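Local structure of glycosyl hydrolase 25 (Streptococcus pneumoniae, 4FF5) at residues 232-237 with 241-246. The protein is a family 25 glycosyl hydrolase that probably cleaves peptidoglycan glycan chains and takes part in invasion of host cells by the pneumococcus. Residues are numbered along the deposited sequence; the frame is centred on the assembly and turned at random.
Sequences TSKGKI and DHDLDI
The ammonium group of Lys236 reaches across to two oxygens of 241-246: NZ gives a hydrogen bond to Asp241 O at 2.8 Å and forms a long salt bridge with Asp243 OD1 at 3.6 Å. Lysine suits this exposed edge of the turn because the bend at chi2 (-85°) turns its chain toward the loop 241-243, which leads into strand 244-249. The extended chain of Lys234 runs alongside the Asp243 carboxylate, CG 3.9 Å from OD2. Between the backbones, Gly235 and Leu244 form a hydrogen-bonded antiparallel pair, Gly235 N lying 2.8 Å from Leu244 O; Ile246 CG1 lies 3.8 Å from Gly235 CA, a closeness that glycine's lack of a side chain allows. Thr232 O accepts from Ile246 N, and the one-residue shift between these pairs is a beta bulge. This hairpin links the last two strands of the TIM-like barrel of family 25, where 244-249 runs antiparallel to 228-232, whereas the seven strands before it run parallel to one another. Thr232 OG1 accepts from Lys234 N in an ST turn at the corner, and Asp212 binds the hydroxyls of both Thr232 and Ser233. On the apolar face, Ile237 CD1 packs on Ile246 CD1 at 3.7 Å, beside Ile55 of the first barrel strand; branched isoleucines fill this seam without polar demands.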
loop_
_atom_site.group_PDB
_atom_site.type_symbol
_atom_site.label_atom_id
_atom_site.label_comp_id
_atom_site.label_asym_id
_atom_site.label_seq_id
_atom_site.Cartn_x
_atom_site.Cartn_y
_atom_site.Cartn_z
ATOM N N THR A 232 -5.127 2.921 11.715
ATOM C CA THR A 232 -4.652 4.159 12.331
ATOM C C THR A 232 -3.536 4.772 11.482
ATOM O O THR A 232 -2.868 4.061 10.719
ATOM C CB THR A 232 -4.166 3.929 13.796
ATOM O OG1 THR A 232 -3.891 5.180 14.413
ATOM C CG2 THR A 232 -2.912 3.046 13.847
ATOM N N SER A 233 -3.369 6.088 11.590
ATOM C CA SER A 233 -2.196 6.771 11.038
ATOM C C SER A 233 -1.209 7.150 12.147
ATOM O O SER A 233 -0.206 7.822 11.891
ATOM C CB SER A 233 -2.622 8.016 10.246
ATOM O OG SER A 233 -3.109 9.054 11.090
ATOM N N LYS A 234 -1.499 6.733 13.378
ATOM C CA LYS A 234 -0.733 7.183 14.545
ATOM C C LYS A 234 -0.224 6.023 15.377
ATOM O O LYS A 234 -0.116 6.105 16.592
ATOM C CB LYS A 234 -1.550 8.182 15.366
ATOM C CG LYS A 234 -2.082 9.290 14.467
ATOM C CD LYS A 234 -2.469 10.558 15.189
ATOM C CE LYS A 234 -2.505 11.693 14.176
ATOM N NZ LYS A 234 -3.155 12.924 14.716
ATOM N N GLY A 235 0.083 4.929 14.696
ATOM C CA GLY A 235 0.704 3.793 15.336
ATOM C C GLY A 235 2.136 4.076 15.764
ATOM O O GLY A 235 2.783 5.006 15.271
ATOM N N LYS A 236 2.610 3.287 16.722
ATOM C CA LYS A 236 3.995 3.366 17.191
ATOM C C LYS A 236 4.530 1.960 17.260
ATOM O O LYS A 236 3.949 1.117 17.950
ATOM C CB LYS A 236 4.075 4.030 18.572
ATOM C CG LYS A 236 3.640 5.489 18.577
ATOM C CD LYS A 236 4.774 6.421 18.182
ATOM C CE LYS A 236 4.249 7.802 17.837
ATOM N NZ LYS A 236 5.329 8.823 17.916
ATOM N N ILE A 237 5.617 1.701 16.526
ATOM C CA ILE A 237 6.265 0.387 16.515
ATOM C C ILE A 237 7.751 0.547 16.855
ATOM O O ILE A 237 8.411 1.484 16.390
ATOM C CB ILE A 237 6.123 -0.330 15.155
ATOM C CG1 ILE A 237 4.647 -0.588 14.827
ATOM C CG2 ILE A 237 6.890 -1.649 15.141
ATOM C CD1 ILE A 237 4.418 -1.449 13.608
ATOM N N ASP A 241 10.552 6.112 15.856
ATOM C CA ASP A 241 10.025 6.988 16.905
ATOM C C ASP A 241 8.718 7.712 16.559
ATOM O O ASP A 241 8.002 8.165 17.457
ATOM C CB ASP A 241 11.074 8.031 17.298
ATOM C CG ASP A 241 12.282 7.433 18.013
ATOM O OD1 ASP A 241 12.252 6.263 18.455
ATOM O OD2 ASP A 241 13.283 8.158 18.140
ATOM N N HIS A 242 8.407 7.837 15.270
ATOM C CA HIS A 242 7.290 8.675 14.838
ATOM C C HIS A 242 6.096 7.867 14.422
ATOM O O HIS A 242 6.155 6.636 14.402
ATOM C CB HIS A 242 7.739 9.604 13.716
ATOM C CG HIS A 242 9.089 10.222 13.968
ATOM N ND1 HIS A 242 9.308 11.074 14.990
ATOM C CD2 HIS A 242 10.316 10.043 13.328
ATOM C CE1 HIS A 242 10.607 11.440 14.998
ATOM N NE2 HIS A 242 11.224 10.810 13.977
ATOM N N ASP A 243 5.016 8.573 14.091
ATOM C CA ASP A 243 3.725 7.979 13.709
ATOM C C ASP A 243 3.820 7.051 12.504
ATOM O O ASP A 243 4.495 7.374 11.518
ATOM C CB ASP A 243 2.712 9.089 13.406
ATOM C CG ASP A 243 2.200 9.768 14.649
ATOM O OD1 ASP A 243 2.464 9.282 15.752
ATOM O OD2 ASP A 243 1.520 10.801 14.525
ATOM N N LEU A 244 3.131 5.909 12.578
ATOM C CA LEU A 244 3.073 4.972 11.455
ATOM C C LEU A 244 1.646 4.554 11.128
ATOM O O LEU A 244 0.820 4.311 12.032
ATOM C CB LEU A 244 3.873 3.700 11.761
ATOM C CG LEU A 244 5.391 3.706 11.612
ATOM C CD1 LEU A 244 5.965 2.393 12.125
ATOM C CD2 LEU A 244 5.758 3.950 10.152
ATOM N N ASP A 245 1.376 4.435 9.835
ATOM C CA ASP A 245 0.158 3.789 9.381
ATOM C C ASP A 245 0.253 2.308 9.691
ATOM O O ASP A 245 1.196 1.643 9.225
ATOM C CB ASP A 245 0.006 3.914 7.862
ATOM C CG ASP A 245 -0.315 5.330 7.388
ATOM O OD1 ASP A 245 -0.248 5.561 6.151
ATOM O OD2 ASP A 245 -0.629 6.212 8.213
ATOM N N ILE A 246 -0.751 1.772 10.398
ATOM C CA ILE A 246 -0.780 0.345 10.711
ATOM C C ILE A 246 -2.032 -0.299 10.138
ATOM O O ILE A 246 -3.119 0.300 10.130
ATOM C CB ILE A 246 -0.723 0.020 12.231
ATOM C CG1 ILE A 246 0.275 0.919 12.958
ATOM C CG2 ILE A 246 -0.433 -1.470 12.431
ATOM C CD1 ILE A 246 1.706 0.765 12.505
HETATM O O HOH W 1 1.419 8.191 9.979
HETATM O O HOH W 2 6.628 3.915 15.167
#